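PDB 4MNN: glutaredoxin related protein from Sulfolobus solfataricus, which probably catalyses thiol-disulfide exchange as an atypical protein disulfide oxidoreductase built on the thioredoxin fold. Local coordinates for residues V86-R91 against A118-Q123; K97-S102 against E129-E134; G101-F106 against P154-N159; F106-C111 against Y136-Y141. One frame throughout, in Å; residues are numbered along the deposited sequence.

Contact 1 of 4, residues V86-R91 against A118-Q123; sequences VNLDER and AEFLYQ
V86 meets Q123 at the start of the contact, its CG2 methyl lying 4.0 Å from the backbone O of Q123 while the same side chain also touches Q126 and I127 one turn further along the helix. The backbone and CB of N87 come next, passing close to the end of the extended Q123 side chain. L88 follows, giving the helix more of its surface than any other residue of 86-91 and touching both Q123 and F120. Its CG sits beside the backbone N (chi1 -63°), from where the two methyls part: CD1 rests 3.7 Å from CB of Q123, and CD2 reaches CD1 of F120, also at 3.7 Å, the leucine and phenylalanine side chains crossing at about a right angle. F120 CG stands anti to the backbone N (chi1 177°), and L88 meets the ring on its CD1 and CE1 side. An alanine in place of L88 would probably open a gap beside Q123 CB and leave the F120 ring without its leucine neighbour. The connection leading into helix 90-96 is thus laid against helix 114-127, the helix that joins two parallel strands of the thioredoxin-fold half of the chain. Beyond L88 the chain turns away from that helix. D89 takes the N-cap position of helix 90-96, its OD2 accepting from E92 N and, weakly, from R91 N at 2.8 Å with an N-H...O angle of 117°.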
loop_
_atom_site.group_PDB
_atom_site.type_symbol
_atom_site.label_atom_id
_atom_site.label_comp_id
_atom_site.label_asym_id
_atom_site.label_seq_id
_atom_site.Cartn_x
_atom_site.Cartn_y
_atom_site.Cartn_z
ATOM N N VAL A 86 -7.375 -4.509 -12.953
ATOM C CA VAL A 86 -6.370 -3.457 -12.987
ATOM C C VAL A 86 -6.855 -2.420 -14.007
ATOM O O VAL A 86 -7.471 -2.771 -15.019
ATOM C CB VAL A 86 -4.996 -4.059 -13.374
ATOM C CG1 VAL A 86 -4.164 -3.053 -14.148
ATOM C CG2 VAL A 86 -4.251 -4.499 -12.079
ATOM N N ASN A 87 -6.605 -1.146 -13.746
ATOM C CA ASN A 87 -7.059 -0.130 -14.679
ATOM C C ASN A 87 -5.944 0.566 -15.474
ATOM O O ASN A 87 -6.208 1.519 -16.205
ATOM C CB ASN A 87 -7.948 0.882 -13.945
ATOM C CG ASN A 87 -9.255 0.238 -13.439
ATOM O OD1 ASN A 87 -10.063 -0.264 -14.240
ATOM N ND2 ASN A 87 -9.454 0.232 -12.118
ATOM N N LEU A 88 -4.704 0.098 -15.334
ATOM C CA LEU A 88 -3.609 0.682 -16.110
ATOM C C LEU A 88 -3.831 0.226 -17.571
ATOM O O LEU A 88 -4.407 -0.841 -17.813
ATOM C CB LEU A 88 -2.263 0.168 -15.587
ATOM C CG LEU A 88 -1.963 0.559 -14.140
ATOM C CD1 LEU A 88 -0.613 0.035 -13.747
ATOM C CD2 LEU A 88 -1.986 2.054 -13.994
ATOM N N ASP A 89 -3.381 1.010 -18.547
ATOM C CA ASP A 89 -3.589 0.624 -19.949
ATOM C C ASP A 89 -2.628 -0.504 -20.353
ATOM O O ASP A 89 -1.676 -0.798 -19.627
ATOM C CB ASP A 89 -3.426 1.846 -20.876
ATOM C CG ASP A 89 -1.996 2.363 -20.934
ATOM O OD1 ASP A 89 -1.806 3.563 -20.641
ATOM O OD2 ASP A 89 -1.057 1.584 -21.272
ATOM N N GLU A 90 -2.872 -1.120 -21.505
ATOM C CA GLU A 90 -2.063 -2.248 -21.964
ATOM C C GLU A 90 -0.565 -1.983 -22.077
ATOM O O GLU A 90 0.228 -2.868 -21.816
ATOM C CB GLU A 90 -2.576 -2.755 -23.316
ATOM C CG GLU A 90 -4.078 -2.977 -23.365
ATOM C CD GLU A 90 -4.565 -3.580 -24.701
ATOM O OE1 GLU A 90 -5.799 -3.653 -24.896
ATOM O OE2 GLU A 90 -3.732 -3.990 -25.541
ATOM N N ARG A 91 -0.175 -0.786 -22.475
ATOM C CA ARG A 91 1.244 -0.498 -22.606
ATOM C C ARG A 91 1.890 -0.435 -21.237
ATOM O O ARG A 91 2.958 -1.000 -21.046
ATOM C CB ARG A 91 1.491 0.811 -23.349
ATOM C CG ARG A 91 1.044 0.814 -24.798
ATOM C CD ARG A 91 -0.261 1.591 -24.909
ATOM N NE ARG A 91 -1.255 0.731 -25.492
ATOM C CZ ARG A 91 -2.556 0.944 -25.445
ATOM N NH1 ARG A 91 -3.039 2.000 -24.821
ATOM N NH2 ARG A 91 -3.356 0.095 -26.052
ATOM N N ALA A 118 0.967 6.047 -5.213
ATOM C CA ALA A 118 0.593 4.811 -4.537
ATOM C C ALA A 118 -0.407 4.019 -5.379
ATOM O O ALA A 118 -0.288 2.803 -5.528
ATOM C CB ALA A 118 -0.012 5.105 -3.205
ATOM N N GLU A 119 -1.424 4.691 -5.921
ATOM C CA GLU A 119 -2.427 3.962 -6.710
ATOM C C GLU A 119 -1.820 3.226 -7.893
ATOM O O GLU A 119 -2.173 2.081 -8.204
ATOM C CB GLU A 119 -3.480 4.949 -7.188
ATOM C CG GLU A 119 -4.671 4.284 -7.869
ATOM C CD GLU A 119 -5.985 4.920 -7.432
ATOM O OE1 GLU A 119 -6.241 6.104 -7.781
ATOM O OE2 GLU A 119 -6.753 4.232 -6.732
ATOM N N PHE A 120 -0.887 3.899 -8.552
ATOM C CA PHE A 120 -0.187 3.369 -9.709
ATOM C C PHE A 120 0.635 2.145 -9.262
ATOM O O PHE A 120 0.514 1.059 -9.837
ATOM C CB PHE A 120 0.722 4.465 -10.291
ATOM C CG PHE A 120 1.561 4.010 -11.454
ATOM C CD1 PHE A 120 1.011 3.911 -12.729
ATOM C CD2 PHE A 120 2.908 3.705 -11.277
ATOM C CE1 PHE A 120 1.798 3.515 -13.832
ATOM C CE2 PHE A 120 3.706 3.307 -12.354
ATOM C CZ PHE A 120 3.149 3.215 -13.639
ATOM N N LEU A 121 1.406 2.291 -8.186
ATOM C CA LEU A 121 2.221 1.158 -7.731
ATOM C C LEU A 121 1.403 0.010 -7.157
ATOM O O LEU A 121 1.798 -1.145 -7.304
ATOM C CB LEU A 121 3.286 1.634 -6.727
ATOM C CG LEU A 121 4.340 2.528 -7.381
ATOM C CD1 LEU A 121 5.322 3.059 -6.290
ATOM C CD2 LEU A 121 5.135 1.721 -8.466
ATOM N N TYR A 122 0.252 0.302 -6.542
ATOM C CA TYR A 122 -0.597 -0.782 -6.006
ATOM C C TYR A 122 -1.003 -1.655 -7.181
ATOM O O TYR A 122 -1.074 -2.884 -7.064
ATOM C CB TYR A 122 -1.862 -0.243 -5.351
ATOM C CG TYR A 122 -1.637 0.419 -4.015
ATOM C CD1 TYR A 122 -2.430 1.509 -3.616
ATOM C CD2 TYR A 122 -0.652 -0.062 -3.131
ATOM C CE1 TYR A 122 -2.258 2.110 -2.353
ATOM C CE2 TYR A 122 -0.460 0.532 -1.855
ATOM C CZ TYR A 122 -1.279 1.612 -1.482
ATOM O OH TYR A 122 -1.166 2.172 -0.234
ATOM N N GLN A 123 -1.265 -1.026 -8.323
ATOM C CA GLN A 123 -1.661 -1.805 -9.494
ATOM C C GLN A 123 -0.480 -2.580 -10.058
ATOM O O GLN A 123 -0.648 -3.695 -10.523
ATOM C CB GLN A 123 -2.294 -0.897 -10.530
ATOM C CG GLN A 123 -3.655 -0.404 -10.023
ATOM C CD GLN A 123 -4.288 0.568 -10.957
ATOM O OE1 GLN A 123 -4.095 1.775 -10.841
ATOM N NE2 GLN A 123 -5.048 0.050 -11.914
#

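Contact 2 of 4, residues K97-S102 against E129-E134; sequences KQVRGS and ENVKLE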
loop_
_atom_site.group_PDB
_atom_site.type_symbol
_atom_site.label_atom_id
_atom_site.label_comp_id
_atom_site.label_asym_id
_atom_site.label_seq_id
_atom_site.Cartn_x
_atom_site.Cartn_y
_atom_site.Cartn_z
ATOM N N LYS A 97 5.312 -5.211 -16.089
ATOM C CA LYS A 97 5.696 -6.615 -15.901
ATOM C C LYS A 97 7.198 -6.884 -16.027
ATOM O O LYS A 97 7.668 -7.987 -15.672
ATOM C CB LYS A 97 4.972 -7.503 -16.933
ATOM C CG LYS A 97 3.468 -7.547 -16.756
ATOM C CD LYS A 97 2.829 -8.418 -17.835
ATOM C CE LYS A 97 1.368 -8.651 -17.557
ATOM N NZ LYS A 97 0.765 -9.598 -18.571
ATOM N N GLN A 98 7.939 -5.889 -16.531
ATOM C CA GLN A 98 9.367 -6.028 -16.739
ATOM C C GLN A 98 10.164 -5.765 -15.489
ATOM O O GLN A 98 11.303 -6.204 -15.354
ATOM C CB GLN A 98 9.846 -5.058 -17.814
ATOM C CG GLN A 98 9.285 -5.364 -19.174
ATOM C CD GLN A 98 9.276 -6.838 -19.466
ATOM O OE1 GLN A 98 10.329 -7.507 -19.492
ATOM N NE2 GLN A 98 8.090 -7.369 -19.688
ATOM N N VAL A 99 9.577 -5.005 -14.583
ATOM C CA VAL A 99 10.294 -4.664 -13.376
ATOM C C VAL A 99 10.505 -5.879 -12.474
ATOM O O VAL A 99 9.720 -6.840 -12.484
ATOM C CB VAL A 99 9.554 -3.511 -12.633
ATOM C CG1 VAL A 99 10.387 -2.997 -11.472
ATOM C CG2 VAL A 99 9.323 -2.349 -13.618
ATOM N N ARG A 100 11.604 -5.834 -11.725
ATOM C CA ARG A 100 11.935 -6.886 -10.768
ATOM C C ARG A 100 12.535 -6.291 -9.497
ATOM O O ARG A 100 13.186 -5.236 -9.529
ATOM C CB ARG A 100 12.942 -7.862 -11.370
ATOM C CG ARG A 100 12.340 -8.844 -12.378
ATOM C CD ARG A 100 13.330 -9.941 -12.730
ATOM N NE ARG A 100 12.689 -11.085 -13.392
ATOM C CZ ARG A 100 12.161 -12.127 -12.756
ATOM N NH1 ARG A 100 11.607 -13.115 -13.449
ATOM N NH2 ARG A 100 12.200 -12.198 -11.429
ATOM N N GLY A 101 12.293 -6.967 -8.383
ATOM C CA GLY A 101 12.885 -6.528 -7.140
ATOM C C GLY A 101 12.146 -5.561 -6.248
ATOM O O GLY A 101 10.957 -5.303 -6.375
ATOM N N SER A 102 12.904 -4.993 -5.338
ATOM C CA SER A 102 12.341 -4.074 -4.363
ATOM C C SER A 102 11.918 -2.753 -4.981
ATOM O O SER A 102 12.628 -2.183 -5.808
ATOM C CB SER A 102 13.381 -3.806 -3.278
ATOM O OG SER A 102 12.956 -2.777 -2.394
ATOM N N GLU A 129 4.246 -10.201 -9.727
ATOM C CA GLU A 129 4.645 -10.863 -8.492
ATOM C C GLU A 129 6.135 -10.811 -8.241
ATOM O O GLU A 129 6.594 -11.187 -7.153
ATOM C CB GLU A 129 4.228 -12.334 -8.527
ATOM C CG GLU A 129 2.772 -12.549 -8.760
ATOM C CD GLU A 129 2.450 -14.019 -8.906
ATOM O OE1 GLU A 129 2.738 -14.775 -7.940
ATOM O OE2 GLU A 129 1.922 -14.401 -9.980
ATOM N N ASN A 130 6.902 -10.370 -9.241
ATOM C CA ASN A 130 8.358 -10.314 -9.106
ATOM C C ASN A 130 8.800 -8.999 -8.467
ATOM O O ASN A 130 9.999 -8.773 -8.261
ATOM C CB ASN A 130 9.008 -10.453 -10.486
ATOM C CG ASN A 130 8.677 -11.775 -11.160
ATOM O OD1 ASN A 130 8.290 -11.812 -12.337
ATOM N ND2 ASN A 130 8.830 -12.860 -10.428
ATOM N N VAL A 131 7.839 -8.117 -8.206
ATOM C CA VAL A 131 8.126 -6.830 -7.564
ATOM C C VAL A 131 7.740 -6.980 -6.086
ATOM O O VAL A 131 6.755 -7.628 -5.782
ATOM C CB VAL A 131 7.276 -5.673 -8.201
ATOM C CG1 VAL A 131 7.076 -4.535 -7.197
ATOM C CG2 VAL A 131 7.995 -5.102 -9.442
ATOM N N LYS A 132 8.530 -6.416 -5.177
ATOM C CA LYS A 132 8.184 -6.467 -3.755
ATOM C C LYS A 132 7.967 -5.009 -3.370
ATOM O O LYS A 132 8.927 -4.266 -3.177
ATOM C CB LYS A 132 9.308 -7.066 -2.908
ATOM C CG LYS A 132 8.888 -7.116 -1.428
ATOM C CD LYS A 132 9.992 -7.583 -0.527
ATOM C CE LYS A 132 9.443 -7.809 0.860
ATOM N NZ LYS A 132 10.452 -8.312 1.820
ATOM N N LEU A 133 6.689 -4.612 -3.316
ATOM C CA LEU A 133 6.291 -3.236 -3.007
ATOM C C LEU A 133 6.136 -2.953 -1.520
ATOM O O LEU A 133 5.442 -3.670 -0.806
ATOM C CB LEU A 133 4.944 -2.904 -3.710
ATOM C CG LEU A 133 4.391 -1.490 -3.426
ATOM C CD1 LEU A 133 5.374 -0.465 -4.003
ATOM C CD2 LEU A 133 2.987 -1.330 -4.039
ATOM N N GLU A 134 6.782 -1.898 -1.056
ATOM C CA GLU A 134 6.652 -1.465 0.340
ATOM C C GLU A 134 6.414 0.025 0.290
ATOM O O GLU A 134 7.082 0.727 -0.492
ATOM C CB GLU A 134 7.936 -1.774 1.123
ATOM C CG GLU A 134 8.093 -3.310 1.316
ATOM C CD GLU A 134 9.386 -3.717 1.997
ATOM O OE1 GLU A 134 10.471 -3.467 1.439
ATOM O OE2 GLU A 134 9.300 -4.297 3.089
HETATM O O HOH W 1 10.744 -3.804 -1.167
#
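G101 and V131 pair as neighbours in parallel strands, and this is where the contact is tightest. G101 N gives a hydrogen bond of 2.9 Å to N130 O, and K132 N returns one of the same length to G101 O. That carbonyl O also receives CA of V131 at 3.4 Å in a CA-H...O contact. G101 has backbone angles (phi 91°, psi -164°) at which any CB would be pressed against the carbonyl O of R100. Next to this pair, V99 CG1 and V131 CG2 touch at 3.8 Å, and V131 continues inward onto V103.

The outer side is looser. There R100 and N130 run side by side in the same direction, and the guanidinium and amide planes stack 28° apart, with N130 CG 3.6 Å from R100 NH2. At the far end the side chains of S102 and E134 do not touch but share a water, which accepts from S102 OG and donates to K132 O and E134 OE1. At the opening of the beta-alpha-beta unit formed by strand 101-107, helix 114-127 and strand 131-137, main-chain bonds therefore set the strand register, while the polar side chains meet across the contact by stacking and through a water.

Contact 3 of 4, residues G101-F106 against P154-N159; sequences GSVKLF and PKIIFN
V103 and L105 meet I156 on one face of the antiparallel pair. V103 CG1 lies 3.8 Å from I156 CG2, the two side chains pointing the same way, and L105 CD1 approaches I156 CG1 at 3.8 Å and CB of P154 a little further off. I156 CG2 also sits over a face of the F158 ring, offset toward its rim, while V103 CG2 reaches CD2 of the same ring. On the other face F106 CE2 is 3.7 Å from I157 CG1, and K155 O lies in the plane of the F106 ring, at its edge.

Between these layers the backbones are laced by five hydrogen bonds. K104 and I157 exchange two, the shorter being 2.7 Å from I157 N to K104 O; F106 and K155 exchange another two, and N159 N donates to S102 O at 3.0 Å. Towards the polar end of the pair, a water donates to both S102 OG and I157 O, each at 2.8 Å. The ammonium of K104 leads off to a salt bridge with D160 and a hydrogen bond with Y148 OH. P154 follows a cis peptide bond and touches C111 and C114, consistent with the cis-proline that faces the CxxC motif in thioredoxin folds. Strand 155-158 closes one edge of the sheet, with strand 131-137 on the far side of strand 101-107 and helix 114-127 covering L105, P154 and I156 through T117.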
loop_
_atom_site.group_PDB
_atom_site.type_symbol
_atom_site.label_atom_id
_atom_site.label_comp_id
_atom_site.label_asym_id
_atom_site.label_seq_id
_atom_site.Cartn_x
_atom_site.Cartn_y
_atom_site.Cartn_z
ATOM N N GLY A 101 12.293 -6.967 -8.383
ATOM C CA GLY A 101 12.885 -6.528 -7.140
ATOM C C GLY A 101 12.146 -5.561 -6.248
ATOM O O GLY A 101 10.957 -5.303 -6.375
ATOM N N SER A 102 12.904 -4.993 -5.338
ATOM C CA SER A 102 12.341 -4.074 -4.363
ATOM C C SER A 102 11.918 -2.753 -4.981
ATOM O O SER A 102 12.628 -2.183 -5.808
ATOM C CB SER A 102 13.381 -3.806 -3.278
ATOM O OG SER A 102 12.956 -2.777 -2.394
ATOM N N VAL A 103 10.745 -2.294 -4.571
ATOM C CA VAL A 103 10.231 -0.997 -4.986
ATOM C C VAL A 103 9.718 -0.388 -3.680
ATOM O O VAL A 103 8.809 -0.940 -3.051
ATOM C CB VAL A 103 9.042 -1.108 -5.996
ATOM C CG1 VAL A 103 8.520 0.320 -6.361
ATOM C CG2 VAL A 103 9.503 -1.835 -7.254
ATOM N N LYS A 104 10.324 0.714 -3.238
ATOM C CA LYS A 104 9.882 1.393 -2.028
ATOM C C LYS A 104 9.406 2.780 -2.361
ATOM O O LYS A 104 10.122 3.561 -2.998
ATOM C CB LYS A 104 11.005 1.511 -1.003
ATOM C CG LYS A 104 11.465 0.138 -0.540
ATOM C CD LYS A 104 12.658 0.206 0.401
ATOM C CE LYS A 104 12.966 -1.242 0.852
ATOM N NZ LYS A 104 13.903 -1.280 1.969
ATOM N N LEU A 105 8.208 3.088 -1.899
ATOM C CA LEU A 105 7.620 4.402 -2.124
ATOM C C LEU A 105 7.528 5.124 -0.786
ATOM O O LEU A 105 6.976 4.578 0.158
ATOM C CB LEU A 105 6.199 4.262 -2.701
ATOM C CG LEU A 105 5.432 5.598 -2.741
ATOM C CD1 LEU A 105 6.113 6.547 -3.721
ATOM C CD2 LEU A 105 3.949 5.387 -3.172
ATOM N N PHE A 106 8.105 6.317 -0.698
ATOM C CA PHE A 106 8.000 7.135 0.494
ATOM C C PHE A 106 6.942 8.194 0.261
ATOM O O PHE A 106 6.935 8.850 -0.777
ATOM C CB PHE A 106 9.347 7.790 0.809
ATOM C CG PHE A 106 10.389 6.772 1.253
ATOM C CD1 PHE A 106 10.585 6.511 2.600
ATOM C CD2 PHE A 106 11.056 5.992 0.315
ATOM C CE1 PHE A 106 11.421 5.486 3.012
ATOM C CE2 PHE A 106 11.901 4.952 0.708
ATOM C CZ PHE A 106 12.077 4.706 2.067
ATOM N N PRO A 154 6.232 12.470 -3.395
ATOM C CA PRO A 154 6.579 11.047 -3.354
ATOM C C PRO A 154 7.991 10.811 -3.875
ATOM O O PRO A 154 8.501 11.580 -4.706
ATOM C CB PRO A 154 5.547 10.404 -4.289
ATOM C CG PRO A 154 5.302 11.502 -5.309
ATOM C CD PRO A 154 5.182 12.718 -4.409
ATOM N N LYS A 155 8.625 9.737 -3.397
ATOM C CA LYS A 155 9.963 9.390 -3.871
ATOM C C LYS A 155 10.013 7.853 -3.951
ATOM O O LYS A 155 9.679 7.187 -2.984
ATOM C CB LYS A 155 11.039 9.898 -2.891
ATOM C CG LYS A 155 12.481 9.600 -3.399
ATOM C CD LYS A 155 12.748 10.243 -4.787
ATOM C CE LYS A 155 14.141 9.861 -5.333
ATOM N NZ LYS A 155 14.378 10.343 -6.766
ATOM N N ILE A 156 10.398 7.305 -5.107
ATOM C CA ILE A 156 10.447 5.850 -5.250
ATOM C C ILE A 156 11.909 5.439 -5.284
ATOM O O ILE A 156 12.737 6.088 -5.949
ATOM C CB ILE A 156 9.806 5.366 -6.585
ATOM C CG1 ILE A 156 8.365 5.896 -6.721
ATOM C CG2 ILE A 156 9.806 3.855 -6.621
ATOM C CD1 ILE A 156 7.751 5.678 -8.167
ATOM N N ILE A 157 12.211 4.387 -4.540
ATOM C CA ILE A 157 13.560 3.820 -4.477
ATOM C C ILE A 157 13.468 2.417 -5.070
ATOM O O ILE A 157 12.648 1.608 -4.646
ATOM C CB ILE A 157 14.061 3.706 -3.000
ATOM C CG1 ILE A 157 14.055 5.084 -2.338
ATOM C CG2 ILE A 157 15.484 3.051 -2.971
ATOM C CD1 ILE A 157 14.983 6.109 -2.978
ATOM N N PHE A 158 14.275 2.143 -6.087
ATOM C CA PHE A 158 14.298 0.819 -6.696
ATOM C C PHE A 158 15.587 0.051 -6.293
ATOM O O PHE A 158 16.668 0.638 -6.275
ATOM C CB PHE A 158 14.276 0.939 -8.227
ATOM C CG PHE A 158 13.065 1.664 -8.766
ATOM C CD1 PHE A 158 13.086 3.040 -8.957
ATOM C CD2 PHE A 158 11.924 0.961 -9.095
ATOM C CE1 PHE A 158 11.979 3.714 -9.480
ATOM C CE2 PHE A 158 10.803 1.606 -9.618
ATOM C CZ PHE A 158 10.826 2.995 -9.815
ATOM N N ASN A 159 15.436 -1.230 -5.981
ATOM C CA ASN A 159 16.537 -2.117 -5.603
ATOM C C ASN A 159 17.392 -1.543 -4.487
ATOM O O ASN A 159 18.603 -1.802 -4.441
ATOM C CB ASN A 159 17.390 -2.439 -6.843
ATOM C CG ASN A 159 16.578 -3.126 -7.927
ATOM O OD1 ASN A 159 16.023 -4.200 -7.701
ATOM N ND2 ASN A 159 16.477 -2.496 -9.102
HETATM O O HOH W 2 14.006 -0.304 -3.088
HETATM O O HOH W 3 15.874 -5.340 -5.507
#

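Contact 4 of 4, residues F106-C111 against Y136-Y141; sequences FVTPDC and YDATEY
F106 and Y136 lie side by side on one face of the sheet, both with CG beside the backbone N, and the two side chains point the same way. The ring planes are only 11° apart but slid so far that the rings barely overlap, the centroids being 5.1 Å from each other. Y136 CD1 stands over a face of the F106 ring, 3.9 Å from CZ, and Y136 CB packs 3.7 Å from F106 CD1. Y63 also stacks on Y136.

The side chains of V107 and D137 occupy the opposite face. Two backbone bonds complete the parallel pairing: V107 N to Y136 O at 2.9 Å, and A138 N to V107 O at 2.7 Å. These are the C-terminal ends of strands 101-107 and 131-137, the parallel pair of a beta-alpha-beta unit, and the first of them leads directly into the CxxC disulfide of C111 and C114. Past the strands, side chains still meet. T108 and T139 cross at about a right angle, touching CG2 to CG2 at 3.7 Å, and the P109 and D137 side chains cross likewise, P109 CD 3.9 Å from D137 OD2. D137 OD1 accepts from T139 OG1 on its syn side and from T139 N, at 2.9 Å, on its anti side, both donors tilted out of the carboxylate plane and the latter closing an Asx turn. An alanine at D137 would probably leave both T139 donors without this acceptor and the T139 hydroxyl free to turn. The main-chain O of D137 takes E140 N and Y141 N, carrying the chain on towards helix 142-147.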
loop_
_atom_site.group_PDB
_atom_site.type_symbol
_atom_site.label_atom_id
_atom_site.label_comp_id
_atom_site.label_asym_id
_atom_site.label_seq_id
_atom_site.Cartn_x
_atom_site.Cartn_y
_atom_site.Cartn_z
ATOM N N PHE A 106 8.105 6.317 -0.698
ATOM C CA PHE A 106 8.000 7.135 0.494
ATOM C C PHE A 106 6.942 8.194 0.261
ATOM O O PHE A 106 6.935 8.850 -0.777
ATOM C CB PHE A 106 9.347 7.790 0.809
ATOM C CG PHE A 106 10.389 6.772 1.253
ATOM C CD1 PHE A 106 10.585 6.511 2.600
ATOM C CD2 PHE A 106 11.056 5.992 0.315
ATOM C CE1 PHE A 106 11.421 5.486 3.012
ATOM C CE2 PHE A 106 11.901 4.952 0.708
ATOM C CZ PHE A 106 12.077 4.706 2.067
ATOM N N VAL A 107 6.064 8.358 1.248
ATOM C CA VAL A 107 5.009 9.359 1.192
ATOM C C VAL A 107 4.870 10.037 2.558
ATOM O O VAL A 107 5.543 9.665 3.524
ATOM C CB VAL A 107 3.606 8.696 0.900
ATOM C CG1 VAL A 107 3.644 7.873 -0.396
ATOM C CG2 VAL A 107 3.188 7.781 2.093
ATOM N N THR A 108 4.017 11.062 2.604
ATOM C CA THR A 108 3.608 11.710 3.856
ATOM C C THR A 108 2.153 12.113 3.607
ATOM O O THR A 108 1.713 12.151 2.461
ATOM C CB THR A 108 4.431 12.979 4.217
ATOM O OG1 THR A 108 4.191 14.015 3.241
ATOM C CG2 THR A 108 5.906 12.633 4.248
ATOM N N PRO A 109 1.373 12.374 4.674
ATOM C CA PRO A 109 -0.033 12.774 4.538
ATOM C C PRO A 109 -0.171 14.088 3.765
ATOM O O PRO A 109 -1.010 14.204 2.870
ATOM C CB PRO A 109 -0.493 12.914 5.990
ATOM C CG PRO A 109 0.256 11.825 6.670
ATOM C CD PRO A 109 1.669 11.975 6.063
ATOM N N ASP A 110 0.665 15.075 4.098
ATOM C CA ASP A 110 0.612 16.372 3.415
ATOM C C ASP A 110 1.351 16.222 2.104
ATOM O O ASP A 110 2.464 16.739 1.938
ATOM C CB ASP A 110 1.292 17.452 4.264
ATOM C CG ASP A 110 1.117 18.857 3.687
ATOM O OD1 ASP A 110 1.844 19.763 4.145
ATOM O OD2 ASP A 110 0.258 19.068 2.785
ATOM N N CYS A 111 0.741 15.507 1.158
ATOM C CA CYS A 111 1.409 15.292 -0.110
ATOM C C CYS A 111 0.402 15.096 -1.229
ATOM O O CYS A 111 -0.317 14.104 -1.259
ATOM C CB CYS A 111 2.334 14.068 0.008
ATOM S SG CYS A 111 3.175 13.594 -1.530
ATOM N N TYR A 136 6.173 3.563 2.640
ATOM C CA TYR A 136 6.559 4.087 3.952
ATOM C C TYR A 136 6.054 5.490 4.177
ATOM O O TYR A 136 6.272 6.344 3.341
ATOM C CB TYR A 136 8.080 4.171 4.090
ATOM C CG TYR A 136 8.791 2.843 4.048
ATOM C CD1 TYR A 136 9.115 2.231 2.824
ATOM C CD2 TYR A 136 9.142 2.197 5.235
ATOM C CE1 TYR A 136 9.782 1.003 2.780
ATOM C CE2 TYR A 136 9.804 0.958 5.208
ATOM C CZ TYR A 136 10.122 0.374 3.983
ATOM O OH TYR A 136 10.769 -0.843 3.960
ATOM N N ASP A 137 5.383 5.711 5.306
ATOM C CA ASP A 137 4.967 7.054 5.716
ATOM C C ASP A 137 6.286 7.604 6.326
ATOM O O ASP A 137 6.728 7.182 7.411
ATOM C CB ASP A 137 3.891 7.007 6.800
ATOM C CG ASP A 137 3.500 8.414 7.318
ATOM O OD1 ASP A 137 4.328 9.341 7.291
ATOM O OD2 ASP A 137 2.370 8.593 7.797
ATOM N N ALA A 138 6.922 8.502 5.585
ATOM C CA ALA A 138 8.201 9.085 5.963
ATOM C C ALA A 138 8.190 9.865 7.275
ATOM O O ALA A 138 9.262 10.108 7.846
ATOM C CB ALA A 138 8.691 9.982 4.822
ATOM N N THR A 139 7.003 10.293 7.727
ATOM C CA THR A 139 6.906 11.032 8.999
ATOM C C THR A 139 6.968 10.074 10.167
ATOM O O THR A 139 7.416 10.422 11.273
ATOM C CB THR A 139 5.570 11.855 9.108
ATOM O OG1 THR A 139 4.433 10.974 9.187
ATOM C CG2 THR A 139 5.438 12.764 7.908
ATOM N N GLU A 140 6.534 8.848 9.919
ATOM C CA GLU A 140 6.508 7.814 10.952
ATOM C C GLU A 140 7.796 6.997 10.903
ATOM O O GLU A 140 8.431 6.746 11.933
ATOM C CB GLU A 140 5.277 6.913 10.704
ATOM C CG GLU A 140 5.062 5.799 11.717
ATOM C CD GLU A 140 4.837 6.345 13.109
ATOM O OE1 GLU A 140 4.072 7.319 13.234
ATOM O OE2 GLU A 140 5.420 5.801 14.056
ATOM N N TYR A 141 8.202 6.577 9.707
ATOM C CA TYR A 141 9.433 5.790 9.569
ATOM C C TYR A 141 10.591 6.698 9.155
ATOM O O TYR A 141 11.128 6.609 8.029
ATOM C CB TYR A 141 9.208 4.659 8.558
ATOM C CG TYR A 141 8.376 3.532 9.143
ATOM C CD1 TYR A 141 7.006 3.684 9.378
ATOM C CD2 TYR A 141 8.969 2.320 9.476
ATOM C CE1 TYR A 141 6.254 2.638 9.922
ATOM C CE2 TYR A 141 8.231 1.258 10.031
ATOM C CZ TYR A 141 6.884 1.413 10.241
ATOM O OH TYR A 141 6.164 0.341 10.726
#

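Contacts 2, 3 and 4 lie in one sheet and share strand 101-107, which pairs with strand 131-137 in contacts 2 and 4 and with edge strand 155-158 in contact 3. Contacts 2 and 4 mark opposite ends of the parallel pair, centres about 21 Å apart; contact 3 lies about 10 and 13 Å from them. Contact 1 joins the lead-in to helix 90-96 with helix 114-127, its centre about 13, 16 and 21 Å from contacts 2, 3 and 4. Its segments alternate with those of the other three, as do those of contacts 2 and 4 with each other; contact 4 nests within contact 3. Contacts 3 and 4 bring P154 against C111.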